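Side-chain contacts in PKS (Streptomyces albus, PDB 4OQJ), which probably catalyses decarboxylative condensation of carrier-protein-bound acyl chains, as a ketosynthase domain of the "AT-less" type I polyketide synthase OzmQ in oxazolomycin biosynthesis: residues Q501-A504 and L505-V509; A480-D483 and L484-L488; A401-P404 and E405-F408; A342-N345 and Q346-R350; T53-D57 and E58-A62. All coordinates share one frame; numbering follows the deposited sequence.

Overall arrangement
The five contacts are local ones, and they fall into two touching pairs and one outlier. Contact 2 lies on helix 474-490 and contact 1 at the end of the next helix, 496-505; their centres are 15 Å apart, and L503 CD1 packs on L484 CD2 at 3.7 Å. Contacts 3 and 4, also 15 Å apart between centres, are joined by a probable hydrogen bond of 2.9 Å from N345 ND2 to D407 O. Contact 2 lies across the chain's centre from contact 4, about 48 Å away between centres. Contact 5 stands alone, its nearest atoms about 19 Å from contact 3. None contains S292 or K294, which bind a potassium ion.

Contact 1 (Q501-A504 and L505-V509); sequences QTLA and LGRRV
At the C-terminal end of helix 496-505, the last turn closes through backbone bonds from L505 to Q501 and from G506 to T502. L505 N donates to Q501 O at 2.9 Å and reaches it nearly along the C=O axis. The next bond, G506 N to T502 O at 2.8 Å, is short but weak, because the N-H...O angle is only 128°; here the chain is leaving helical geometry. The L505 side chain folds back beside this turn, with CB 3.3 Å from Q501 O, and it reaches W680 on helix 680-684.

R507 then brings its aliphatic stem back against the helix end. Its CB sits 3.5 Å from L503 O, and CG lies 4.4 Å from L503 CD2. A bend at chi2 (-72°) turns the chain beyond CG, so that NH1 comes round to G506 O at 2.9 Å. That oxygen lies in the guanidinium plane, whereas the donor stands above the carbonyl plane. NH1 also bonds E119 O and NH2 bonds P695 O, so three backbone carbonyls hold the cation and fix its rotation. T502 CG2 comes obliquely to the same group.

A water lies 3.2 Å from A504 O and 3.0 Å from R507 O, although it has more acceptors in reach than protons to give; A504 O is also bonded by R127 NH1. Along the helix, Q501 uses its amide on R690 and P688. This is a helix C-terminus running into the loop before strand 512-518, with an arginine wrapped back over the last turn.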
loop_
_atom_site.group_PDB
_atom_site.type_symbol
_atom_site.label_atom_id
_atom_site.label_comp_id
_atom_site.label_asym_id
_atom_site.label_seq_id
_atom_site.Cartn_x
_atom_site.Cartn_y
_atom_site.Cartn_z
ATOM N N GLN A 501 -31.421 12.923 10.503
ATOM C CA GLN A 501 -30.968 11.960 9.504
ATOM C C GLN A 501 -29.599 11.399 9.857
ATOM O O GLN A 501 -29.368 10.185 9.798
ATOM C CB GLN A 501 -30.909 12.609 8.122
ATOM C CG GLN A 501 -32.285 12.946 7.522
ATOM C CD GLN A 501 -32.191 13.904 6.334
ATOM O OE1 GLN A 501 -31.198 14.622 6.171
ATOM N NE2 GLN A 501 -33.219 13.908 5.495
ATOM N N THR A 502 -28.686 12.288 10.219
ATOM C CA THR A 502 -27.323 11.877 10.537
ATOM C C THR A 502 -27.341 10.909 11.718
ATOM O O THR A 502 -26.671 9.887 11.707
ATOM C CB THR A 502 -26.451 13.077 10.857
ATOM O OG1 THR A 502 -26.436 13.950 9.723
ATOM C CG2 THR A 502 -25.018 12.645 11.202
ATOM N N LEU A 503 -28.138 11.231 12.726
ATOM C CA LEU A 503 -28.208 10.408 13.924
ATOM C C LEU A 503 -28.808 9.027 13.639
ATOM O O LEU A 503 -28.385 8.038 14.231
ATOM C CB LEU A 503 -29.022 11.120 14.991
ATOM C CG LEU A 503 -28.380 12.322 15.698
ATOM C CD1 LEU A 503 -29.423 13.012 16.565
ATOM C CD2 LEU A 503 -27.187 11.903 16.546
ATOM N N ALA A 504 -29.806 8.977 12.754
ATOM C CA ALA A 504 -30.527 7.752 12.445
ATOM C C ALA A 504 -29.741 6.840 11.517
ATOM O O ALA A 504 -29.787 5.621 11.656
ATOM C CB ALA A 504 -31.895 8.083 11.806
ATOM N N LEU A 505 -29.036 7.444 10.561
ATOM C CA LEU A 505 -28.366 6.702 9.494
ATOM C C LEU A 505 -26.872 6.554 9.719
ATOM O O LEU A 505 -26.245 5.656 9.163
ATOM C CB LEU A 505 -28.592 7.395 8.154
ATOM C CG LEU A 505 -30.042 7.485 7.666
ATOM C CD1 LEU A 505 -30.118 8.512 6.556
ATOM C CD2 LEU A 505 -30.557 6.130 7.186
ATOM N N GLY A 506 -26.310 7.411 10.558
ATOM C CA GLY A 506 -24.865 7.586 10.612
ATOM C C GLY A 506 -24.238 7.261 11.945
ATOM O O GLY A 506 -23.100 7.654 12.204
ATOM N N ARG A 507 -24.967 6.519 12.778
ATOM C CA ARG A 507 -24.491 6.154 14.112
ATOM C C ARG A 507 -24.716 4.666 14.345
ATOM O O ARG A 507 -25.738 4.123 13.937
ATOM C CB ARG A 507 -25.212 6.983 15.177
ATOM C CG ARG A 507 -24.829 8.454 15.179
ATOM C CD ARG A 507 -23.423 8.622 15.731
ATOM N NE ARG A 507 -22.948 10.005 15.780
ATOM C CZ ARG A 507 -22.505 10.686 14.727
ATOM N NH1 ARG A 507 -22.521 10.136 13.515
ATOM N NH2 ARG A 507 -22.053 11.924 14.884
ATOM N N ARG A 508 -23.767 3.994 14.988
ATOM C CA ARG A 508 -23.925 2.571 15.257
ATOM C C ARG A 508 -25.196 2.323 16.091
ATOM O O ARG A 508 -25.489 3.078 17.007
ATOM C CB ARG A 508 -22.709 2.020 15.988
ATOM C CG ARG A 508 -22.777 0.514 16.183
ATOM C CD ARG A 508 -21.484 -0.042 16.720
ATOM N NE ARG A 508 -20.464 -0.167 15.677
ATOM C CZ ARG A 508 -19.362 -0.891 15.812
ATOM N NH1 ARG A 508 -19.125 -1.547 16.941
ATOM N NH2 ARG A 508 -18.500 -0.969 14.818
ATOM N N VAL A 509 -25.928 1.262 15.767
ATOM C CA VAL A 509 -27.158 0.906 16.490
ATOM C C VAL A 509 -26.781 0.115 17.723
ATOM O O VAL A 509 -26.318 -1.024 17.608
ATOM C CB VAL A 509 -28.111 0.052 15.616
ATOM C CG1 VAL A 509 -29.376 -0.318 16.391
ATOM C CG2 VAL A 509 -28.454 0.791 14.355
HETATM O O HOH W 1 -28.649 4.763 14.484
#

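Contact 2 (A480-D483 and L484-L488); sequences ATAD and LARAL
D483 and R486, three residues apart on helix 474-490, form a salt bridge in which R486 NH1 donates to D483 OD1 at 2.9 Å. The two side chains run side by side in the same direction, with their planes turned 66° from each other. The carboxylate oxygen is met on its anti side and lies near the guanidinium plane, at its edge. R486 has CG anti to the backbone N (chi1 -172°), and a bend at chi3 swings the guanidinium back over the preceding turn, where A482 O stands over one of its faces.

Water completes the polar network. One molecule gives a proton to D483 OD1 and accepts from R486 NH2, both at 2.8 Å, closing a ring of which the salt bridge is one side. Another donates to D483 O at 2.7 Å and accepts only weakly from R486 NH1. D483 O therefore has two donors, since A487 N also bonds it at 2.9 Å. The carbonyls of A480, T481 and A482 are satisfied in turn by the N-H groups of L484, A485 and R486. T481 OG1 donates to L477 O and accepts from R514 NH1.

The charged pair occupies the more open side of the helix, although D483 and A487 also touch P695. L484 lies against L469 of strand 465-471 and L528 of helix 521-530, and L488 packs on V499 of helix 496-505 and on A524 of helix 521-530.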
loop_
_atom_site.group_PDB
_atom_site.type_symbol
_atom_site.label_atom_id
_atom_site.label_comp_id
_atom_site.label_asym_id
_atom_site.label_seq_id
_atom_site.Cartn_x
_atom_site.Cartn_y
_atom_site.Cartn_z
ATOM N N ALA A 480 -23.349 11.176 25.678
ATOM C CA ALA A 480 -23.684 11.476 24.288
ATOM C C ALA A 480 -24.865 12.445 24.210
ATOM O O ALA A 480 -24.891 13.335 23.351
ATOM C CB ALA A 480 -23.997 10.195 23.521
ATOM N N THR A 481 -25.844 12.254 25.095
ATOM C CA THR A 481 -26.992 13.158 25.184
ATOM C C THR A 481 -26.555 14.587 25.553
ATOM O O THR A 481 -26.969 15.562 24.914
ATOM C CB THR A 481 -28.005 12.645 26.205
ATOM O OG1 THR A 481 -28.409 11.318 25.845
ATOM C CG2 THR A 481 -29.256 13.570 26.266
ATOM N N ALA A 482 -25.712 14.708 26.573
ATOM C CA ALA A 482 -25.172 16.018 26.956
ATOM C C ALA A 482 -24.367 16.642 25.815
ATOM O O ALA A 482 -24.529 17.824 25.513
ATOM C CB ALA A 482 -24.319 15.885 28.199
ATOM N N ASP A 483 -23.511 15.849 25.168
ATOM C CA ASP A 483 -22.729 16.333 24.030
ATOM C C ASP A 483 -23.611 16.863 22.903
ATOM O O ASP A 483 -23.307 17.895 22.303
ATOM C CB ASP A 483 -21.830 15.221 23.450
ATOM C CG ASP A 483 -20.659 14.843 24.364
ATOM O OD1 ASP A 483 -20.338 15.606 25.305
ATOM O OD2 ASP A 483 -20.049 13.771 24.122
ATOM N N LEU A 484 -24.663 16.119 22.558
ATOM C CA LEU A 484 -25.539 16.542 21.468
ATOM C C LEU A 484 -26.267 17.818 21.864
ATOM O O LEU A 484 -26.402 18.743 21.062
ATOM C CB LEU A 484 -26.562 15.455 21.116
ATOM C CG LEU A 484 -27.515 15.839 19.976
ATOM C CD1 LEU A 484 -26.751 16.090 18.692
ATOM C CD2 LEU A 484 -28.595 14.781 19.756
ATOM N N ALA A 485 -26.750 17.846 23.101
ATOM C CA ALA A 485 -27.414 19.034 23.648
ATOM C C ALA A 485 -26.524 20.249 23.489
ATOM O O ALA A 485 -26.948 21.280 22.965
ATOM C CB ALA A 485 -27.749 18.825 25.094
ATOM N N ARG A 486 -25.274 20.094 23.925
ATOM C CA ARG A 486 -24.284 21.156 23.855
ATOM C C ARG A 486 -24.053 21.574 22.419
ATOM O O ARG A 486 -24.024 22.760 22.111
ATOM C CB ARG A 486 -22.967 20.698 24.496
ATOM C CG ARG A 486 -21.905 21.797 24.647
ATOM C CD ARG A 486 -20.651 21.303 25.395
ATOM N NE ARG A 486 -20.981 20.458 26.550
ATOM C CZ ARG A 486 -20.778 19.142 26.620
ATOM N NH1 ARG A 486 -20.225 18.476 25.607
ATOM N NH2 ARG A 486 -21.130 18.481 27.719
ATOM N N ALA A 487 -23.882 20.607 21.524
ATOM C CA ALA A 487 -23.612 20.946 20.128
ATOM C C ALA A 487 -24.818 21.677 19.519
ATOM O O ALA A 487 -24.678 22.558 18.656
ATOM C CB ALA A 487 -23.276 19.686 19.325
ATOM N N LEU A 488 -26.011 21.298 19.952
ATOM C CA LEU A 488 -27.215 21.890 19.387
ATOM C C LEU A 488 -27.366 23.349 19.861
ATOM O O LEU A 488 -27.709 24.230 19.066
ATOM C CB LEU A 488 -28.445 21.047 19.749
ATOM C CG LEU A 488 -28.590 19.721 18.973
ATOM C CD1 LEU A 488 -29.842 18.985 19.418
ATOM C CD2 LEU A 488 -28.602 19.909 17.449
HETATM O O HOH W 2 -20.794 18.793 22.291
HETATM O O HOH W 3 -20.967 15.726 28.056
#

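Contact 3 (A401-P404 and E405-F408); sequences APNP and EIDF
N403 O is approached by two groups: I406 N donates to it at 3.0 Å, and a water lies 2.7 Å away. The N-H of I406 comes from above the carbonyl plane, closing a type I beta turn from N403 to I406 with P404 and E405 at its corners. The same water lies 2.6 Å from I406 O, and a second one links P404 O with I406 O. Each has more acceptors within reach than protons, so these bonds may not all exist at once.

The side chain of N403 makes a further ring inside the turn. With CG anti to the backbone N (chi1 -179°), its OD1 reaches E405 N at 2.9 Å, again from above the carbonyl plane, and also lies 3.4 Å from E405 CB. One asparagine thus holds two successive backbone N-H groups, one with its side chain and one with its carbonyl. Nearer the backbone, N403 CB touches I406 CD1 at 3.6 Å, where the two side chains cross at about a right angle.

Further along, I406 CG2 lies over one face of the F408 ring, offset toward the rim, and P402 CB meets F408 CE2 obliquely at 3.9 Å. The I406 side chain packs on P338 and V341 of helix 336-348, while N403 is tied by backbone bonding to F247. Asn-Pro at the start of a beta turn, with the amide oxygen bonded two residues on, is an Asx turn overlapping a type I turn, here in the loop before strand 413-415.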
loop_
_atom_site.group_PDB
_atom_site.type_symbol
_atom_site.label_atom_id
_atom_site.label_comp_id
_atom_site.label_asym_id
_atom_site.label_seq_id
_atom_site.Cartn_x
_atom_site.Cartn_y
_atom_site.Cartn_z
ATOM N N ALA A 401 12.878 35.312 12.694
ATOM C CA ALA A 401 13.675 35.837 11.594
ATOM C C ALA A 401 14.022 34.691 10.659
ATOM O O ALA A 401 14.378 33.605 11.125
ATOM C CB ALA A 401 14.933 36.501 12.102
ATOM N N PRO A 402 13.932 34.928 9.339
ATOM C CA PRO A 402 14.199 33.859 8.370
ATOM C C PRO A 402 15.630 33.368 8.417
ATOM O O PRO A 402 16.575 34.145 8.562
ATOM C CB PRO A 402 13.903 34.520 7.026
ATOM C CG PRO A 402 14.129 35.968 7.275
ATOM C CD PRO A 402 13.650 36.207 8.669
ATOM N N ASN A 403 15.779 32.061 8.306
ATOM C CA ASN A 403 17.080 31.455 8.121
ATOM C C ASN A 403 17.747 32.096 6.904
ATOM O O ASN A 403 17.190 32.053 5.807
ATOM C CB ASN A 403 16.904 29.951 7.946
ATOM C CG ASN A 403 18.201 29.208 7.759
ATOM O OD1 ASN A 403 19.226 29.776 7.400
ATOM N ND2 ASN A 403 18.148 27.900 7.987
ATOM N N PRO A 404 18.933 32.713 7.094
ATOM C CA PRO A 404 19.633 33.371 5.985
ATOM C C PRO A 404 19.916 32.463 4.795
ATOM O O PRO A 404 19.987 32.948 3.664
ATOM C CB PRO A 404 20.955 33.820 6.620
ATOM C CG PRO A 404 20.667 33.955 8.056
ATOM C CD PRO A 404 19.640 32.908 8.373
ATOM N N GLU A 405 20.087 31.170 5.050
ATOM C CA GLU A 405 20.391 30.207 3.989
ATOM C C GLU A 405 19.174 29.817 3.133
ATOM O O GLU A 405 19.325 29.160 2.100
ATOM C CB GLU A 405 20.995 28.934 4.598
ATOM C CG GLU A 405 22.286 29.157 5.379
ATOM C CD GLU A 405 23.435 29.620 4.496
ATOM O OE1 GLU A 405 23.732 28.929 3.496
ATOM O OE2 GLU A 405 24.038 30.674 4.804
ATOM N N ILE A 406 17.970 30.182 3.565
ATOM C CA ILE A 406 16.773 29.873 2.777
ATOM C C ILE A 406 16.572 30.947 1.721
ATOM O O ILE A 406 16.505 32.137 2.042
ATOM C CB ILE A 406 15.505 29.794 3.639
ATOM C CG1 ILE A 406 15.631 28.686 4.691
ATOM C CG2 ILE A 406 14.280 29.540 2.755
ATOM C CD1 ILE A 406 14.460 28.623 5.678
ATOM N N ASP A 407 16.442 30.532 0.467
ATOM C CA ASP A 407 16.304 31.481 -0.634
ATOM C C ASP A 407 14.832 31.864 -0.910
ATOM O O ASP A 407 14.278 31.536 -1.962
ATOM C CB ASP A 407 16.951 30.900 -1.892
ATOM C CG ASP A 407 17.335 31.976 -2.896
ATOM O OD1 ASP A 407 16.965 33.155 -2.697
ATOM O OD2 ASP A 407 18.005 31.635 -3.891
ATOM N N PHE A 408 14.204 32.569 0.034
ATOM C CA PHE A 408 12.811 32.983 -0.133
ATOM C C PHE A 408 12.652 33.894 -1.351
ATOM O O PHE A 408 11.679 33.784 -2.098
ATOM C CB PHE A 408 12.290 33.705 1.125
ATOM C CG PHE A 408 11.980 32.784 2.279
ATOM C CD1 PHE A 408 10.910 31.911 2.214
ATOM C CD2 PHE A 408 12.751 32.801 3.427
ATOM C CE1 PHE A 408 10.618 31.064 3.272
ATOM C CE2 PHE A 408 12.464 31.959 4.487
ATOM C CZ PHE A 408 11.397 31.089 4.409
HETATM O O HOH W 4 16.211 33.836 3.995
HETATM O O HOH W 5 18.606 34.248 1.628
#

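Contact 4 (A342-N345 and Q346-R350); sequences AALN and QAFNR
The F348 ring lies beside L344, one helical turn earlier, and the two side chains point the same way. F348 CE1 touches L344 CD2 at 4.0 Å, and CD1 comes within 3.2 Å of L344 O, which approaches the ring obliquely. F413 of strand 413-415 packs edge-to-face with the same ring. The guanidinium of R350 has the A347 carbonyl carbon at its edge, in plane; NH1 donates to A347 O at 2.7 Å from above the carbonyl plane, while NH2 forms a salt bridge with E314. NH1 also bonds Q313 OE1, so helix 302-316 holds both nitrogens.

The amides of N345 and N349 use their polar ends outside this helix, that of N345 on D407. N349 bridges two loop residues, donating from ND2 to A410 O and accepting from L355 N at OD1. N349 CG is anti to the carbonyl carbon (chi1 -68°), which folds the amide back beside the last turn. ND2 is 3.2 Å from N345 O, but the angle is too poor for a bond; that oxygen is taken instead by N349 N at 2.9 Å. F348 N likewise bonds L344 O at 2.8 Å. Q346 pairs with Q303 of helix 302-316, on which A347 also packs.

L344 and F348 both rest on V326. This is the C-terminal end of the helix in a beta-alpha-beta unit, passing from strand 325-327 through helix 336-348 to strand 360-363 in the thiolase-like ketosynthase fold.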
loop_
_atom_site.group_PDB
_atom_site.type_symbol
_atom_site.label_atom_id
_atom_site.label_comp_id
_atom_site.label_asym_id
_atom_site.label_seq_id
_atom_site.Cartn_x
_atom_site.Cartn_y
_atom_site.Cartn_z
ATOM N N ALA A 342 14.048 25.390 -1.519
ATOM C CA ALA A 342 14.687 25.324 -2.832
ATOM C C ALA A 342 13.894 24.408 -3.762
ATOM O O ALA A 342 13.736 24.694 -4.945
ATOM C CB ALA A 342 16.124 24.838 -2.710
ATOM N N ALA A 343 13.382 23.312 -3.218
ATOM C CA ALA A 343 12.620 22.354 -4.007
ATOM C C ALA A 343 11.270 22.936 -4.425
ATOM O O ALA A 343 10.852 22.776 -5.564
ATOM C CB ALA A 343 12.421 21.062 -3.219
ATOM N N LEU A 344 10.590 23.597 -3.491
ATOM C CA LEU A 344 9.333 24.278 -3.783
ATOM C C LEU A 344 9.513 25.401 -4.810
ATOM O O LEU A 344 8.699 25.548 -5.727
ATOM C CB LEU A 344 8.739 24.855 -2.506
ATOM C CG LEU A 344 8.107 23.849 -1.542
ATOM C CD1 LEU A 344 7.880 24.533 -0.207
ATOM C CD2 LEU A 344 6.784 23.298 -2.123
ATOM N N ASN A 345 10.568 26.190 -4.647
ATOM C CA ASN A 345 10.899 27.233 -5.629
ATOM C C ASN A 345 11.043 26.611 -7.021
ATOM O O ASN A 345 10.475 27.098 -7.994
ATOM C CB ASN A 345 12.196 27.967 -5.262
ATOM C CG ASN A 345 12.011 29.019 -4.170
ATOM O OD1 ASN A 345 10.894 29.396 -3.822
ATOM N ND2 ASN A 345 13.126 29.495 -3.622
ATOM N N GLN A 346 11.800 25.524 -7.103
ATOM C CA GLN A 346 12.066 24.886 -8.391
ATOM C C GLN A 346 10.753 24.391 -8.997
ATOM O O GLN A 346 10.480 24.632 -10.174
ATOM C CB GLN A 346 13.066 23.729 -8.246
ATOM C CG GLN A 346 13.284 22.957 -9.540
ATOM C CD GLN A 346 14.271 21.803 -9.398
ATOM O OE1 GLN A 346 15.346 21.957 -8.825
ATOM N NE2 GLN A 346 13.899 20.638 -9.919
ATOM N N ALA A 347 9.930 23.710 -8.202
ATOM C CA ALA A 347 8.655 23.221 -8.708
ATOM C C ALA A 347 7.742 24.375 -9.129
ATOM O O ALA A 347 7.122 24.322 -10.194
ATOM C CB ALA A 347 7.960 22.350 -7.661
ATOM N N PHE A 348 7.656 25.412 -8.298
ATOM C CA PHE A 348 6.706 26.485 -8.534
ATOM C C PHE A 348 7.123 27.357 -9.723
ATOM O O PHE A 348 6.262 27.849 -10.448
ATOM C CB PHE A 348 6.528 27.344 -7.267
ATOM C CG PHE A 348 5.463 26.819 -6.323
ATOM C CD1 PHE A 348 5.548 25.541 -5.791
ATOM C CD2 PHE A 348 4.377 27.609 -5.975
ATOM C CE1 PHE A 348 4.560 25.058 -4.926
ATOM C CE2 PHE A 348 3.394 27.138 -5.115
ATOM C CZ PHE A 348 3.484 25.858 -4.589
ATOM N N ASN A 349 8.428 27.512 -9.939
ATOM C CA ASN A 349 8.944 28.386 -11.003
ATOM C C ASN A 349 9.196 27.655 -12.320
ATOM O O ASN A 349 9.774 28.221 -13.244
ATOM C CB ASN A 349 10.258 29.051 -10.569
ATOM C CG ASN A 349 10.074 30.060 -9.449
ATOM O OD1 ASN A 349 9.034 30.715 -9.340
ATOM N ND2 ASN A 349 11.100 30.200 -8.615
ATOM N N ARG A 350 8.778 26.397 -12.407
ATOM C CA ARG A 350 9.196 25.545 -13.515
ATOM C C ARG A 350 8.667 25.999 -14.884
ATOM O O ARG A 350 9.269 25.693 -15.910
ATOM C CB ARG A 350 8.769 24.099 -13.252
ATOM C CG ARG A 350 7.265 23.832 -13.384
ATOM C CD ARG A 350 6.909 22.393 -12.973
ATOM N NE ARG A 350 5.479 22.114 -13.137
ATOM C CZ ARG A 350 4.543 22.429 -12.243
ATOM N NH1 ARG A 350 4.871 23.034 -11.108
ATOM N NH2 ARG A 350 3.273 22.144 -12.481
#

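Contact 5 (T53-D57 and E58-A62); sequences THFSD and EELRA
S56 and E59 form a capping box at the start of helix 57-62. E59 N donates to S56 OG at 3.0 Å, and in return S56 N gives a nearly straight bond (169°) to E59 OE1 at 2.7 Å. The S56 hydroxyl adds a weak bond to the same carboxylate oxygen, so both the N-H and, weakly, the hydroxyl of S56 reach OE1. S56 OG stands between the backbone N and the carbonyl carbon (chi1 64°), which brings it across to the N-H of E59. Behind the box, S56 O takes L60 N.

Next to it, F55 and L60 make the hydrophobic staple that often accompanies such a cap: F55 CB touches L60 CG at 3.8 Å, and the side chains cross at about a right angle. E59 OE1 lies at the edge of the F55 ring, near its plane.

Farther out, strand 53-54 runs antiparallel to strand 75-79, with backbone bonds from T53 to G79 and from F55 to K77, and S56 follows directly on this pairing. L60 packs on L70 of helix 67-71 and on Y75. D57 OD1 forms a salt bridge with K77, and R61 NH2 one with E67. R61 N bonds D57 O in the helix, but the charged groups of the two side chains are not in contact: R61 NH1 sits 3.7 Å from D57 CB, and one water joins them, donating to D57 OD2 at 2.8 Å and accepting from R61 NH1 at 3.0 Å.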
loop_
_atom_site.group_PDB
_atom_site.type_symbol
_atom_site.label_atom_id
_atom_site.label_comp_id
_atom_site.label_asym_id
_atom_site.label_seq_id
_atom_site.Cartn_x
_atom_site.Cartn_y
_atom_site.Cartn_z
ATOM N N THR A 53 4.632 19.702 26.195
ATOM C CA THR A 53 4.501 19.490 27.627
ATOM C C THR A 53 5.891 19.496 28.258
ATOM O O THR A 53 6.794 18.826 27.765
ATOM C CB THR A 53 3.789 18.156 27.941
ATOM O OG1 THR A 53 2.446 18.192 27.434
ATOM C CG2 THR A 53 3.752 17.892 29.449
ATOM N N HIS A 54 6.070 20.272 29.326
ATOM C CA HIS A 54 7.318 20.251 30.094
ATOM C C HIS A 54 7.158 19.299 31.284
ATOM O O HIS A 54 6.153 19.347 31.992
ATOM C CB HIS A 54 7.695 21.653 30.568
ATOM C CG HIS A 54 8.118 22.569 29.460
ATOM N ND1 HIS A 54 7.223 23.347 28.754
ATOM C CD2 HIS A 54 9.335 22.823 28.929
ATOM C CE1 HIS A 54 7.874 24.044 27.840
ATOM N NE2 HIS A 54 9.158 23.742 27.923
ATOM N N PHE A 55 8.134 18.418 31.483
ATOM C CA PHE A 55 8.047 17.414 32.543
ATOM C C PHE A 55 8.853 17.844 33.760
ATOM O O PHE A 55 10.001 18.279 33.631
ATOM C CB PHE A 55 8.559 16.055 32.063
ATOM C CG PHE A 55 7.861 15.526 30.842
ATOM C CD1 PHE A 55 6.508 15.247 30.865
ATOM C CD2 PHE A 55 8.577 15.274 29.682
ATOM C CE1 PHE A 55 5.873 14.738 29.739
ATOM C CE2 PHE A 55 7.946 14.763 28.551
ATOM C CZ PHE A 55 6.595 14.496 28.589
ATOM N N SER A 56 8.252 17.714 34.940
ATOM C CA SER A 56 8.960 17.963 36.190
ATOM C C SER A 56 9.897 16.802 36.447
ATOM O O SER A 56 9.688 15.706 35.921
ATOM C CB SER A 56 7.979 18.107 37.351
ATOM O OG SER A 56 7.282 16.884 37.541
ATOM N N ASP A 57 10.923 17.034 37.257
ATOM C CA ASP A 57 11.803 15.957 37.696
ATOM C C ASP A 57 11.010 14.857 38.396
ATOM O O ASP A 57 11.298 13.675 38.213
ATOM C CB ASP A 57 12.896 16.485 38.634
ATOM C CG ASP A 57 13.970 17.266 37.903
ATOM O OD1 ASP A 57 14.092 17.102 36.671
ATOM O OD2 ASP A 57 14.698 18.037 38.565
ATOM N N GLU A 58 10.012 15.241 39.189
ATOM C CA GLU A 58 9.159 14.259 39.855
ATOM C C GLU A 58 8.468 13.344 38.840
ATOM O O GLU A 58 8.475 12.121 38.992
ATOM C CB GLU A 58 8.101 14.944 40.724
ATOM C CG GLU A 58 7.186 13.953 41.448
ATOM C CD GLU A 58 5.981 14.607 42.093
ATOM O OE1 GLU A 58 5.846 15.849 42.009
ATOM O OE2 GLU A 58 5.171 13.876 42.698
ATOM N N GLU A 59 7.862 13.939 37.817
ATOM C CA GLU A 59 7.183 13.165 36.775
ATOM C C GLU A 59 8.145 12.244 36.050
ATOM O O GLU A 59 7.800 11.111 35.730
ATOM C CB GLU A 59 6.506 14.095 35.765
ATOM C CG GLU A 59 5.315 14.847 36.344
ATOM C CD GLU A 59 4.911 16.067 35.528
ATOM O OE1 GLU A 59 5.783 16.704 34.888
ATOM O OE2 GLU A 59 3.703 16.390 35.537
ATOM N N LEU A 60 9.353 12.732 35.783
ATOM C CA LEU A 60 10.340 11.924 35.081
ATOM C C LEU A 60 10.785 10.750 35.962
ATOM O O LEU A 60 10.956 9.629 35.483
ATOM C CB LEU A 60 11.531 12.786 34.660
ATOM C CG LEU A 60 11.174 13.805 33.570
ATOM C CD1 LEU A 60 12.245 14.874 33.438
ATOM C CD2 LEU A 60 10.940 13.110 32.233
ATOM N N ARG A 61 10.946 11.001 37.251
ATOM C CA ARG A 61 11.317 9.936 38.173
ATOM C C ARG A 61 10.213 8.895 38.257
ATOM O O ARG A 61 10.485 7.700 38.200
ATOM C CB ARG A 61 11.629 10.508 39.550
ATOM C CG ARG A 61 12.997 11.165 39.591
ATOM C CD ARG A 61 13.189 12.065 40.783
ATOM N NE ARG A 61 14.564 12.557 40.813
ATOM C CZ ARG A 61 14.934 13.763 41.228
ATOM N NH1 ARG A 61 14.042 14.639 41.672
ATOM N NH2 ARG A 61 16.213 14.093 41.199
ATOM N N ALA A 62 8.974 9.360 38.376
ATOM C CA ALA A 62 7.809 8.481 38.365
ATOM C C ALA A 62 7.826 7.584 37.141
ATOM O O ALA A 62 7.432 6.424 37.207
ATOM C CB ALA A 62 6.524 9.295 38.397
HETATM O O HOH W 6 3.761 17.828 32.762
HETATM O O HOH W 7 14.751 17.529 41.321
#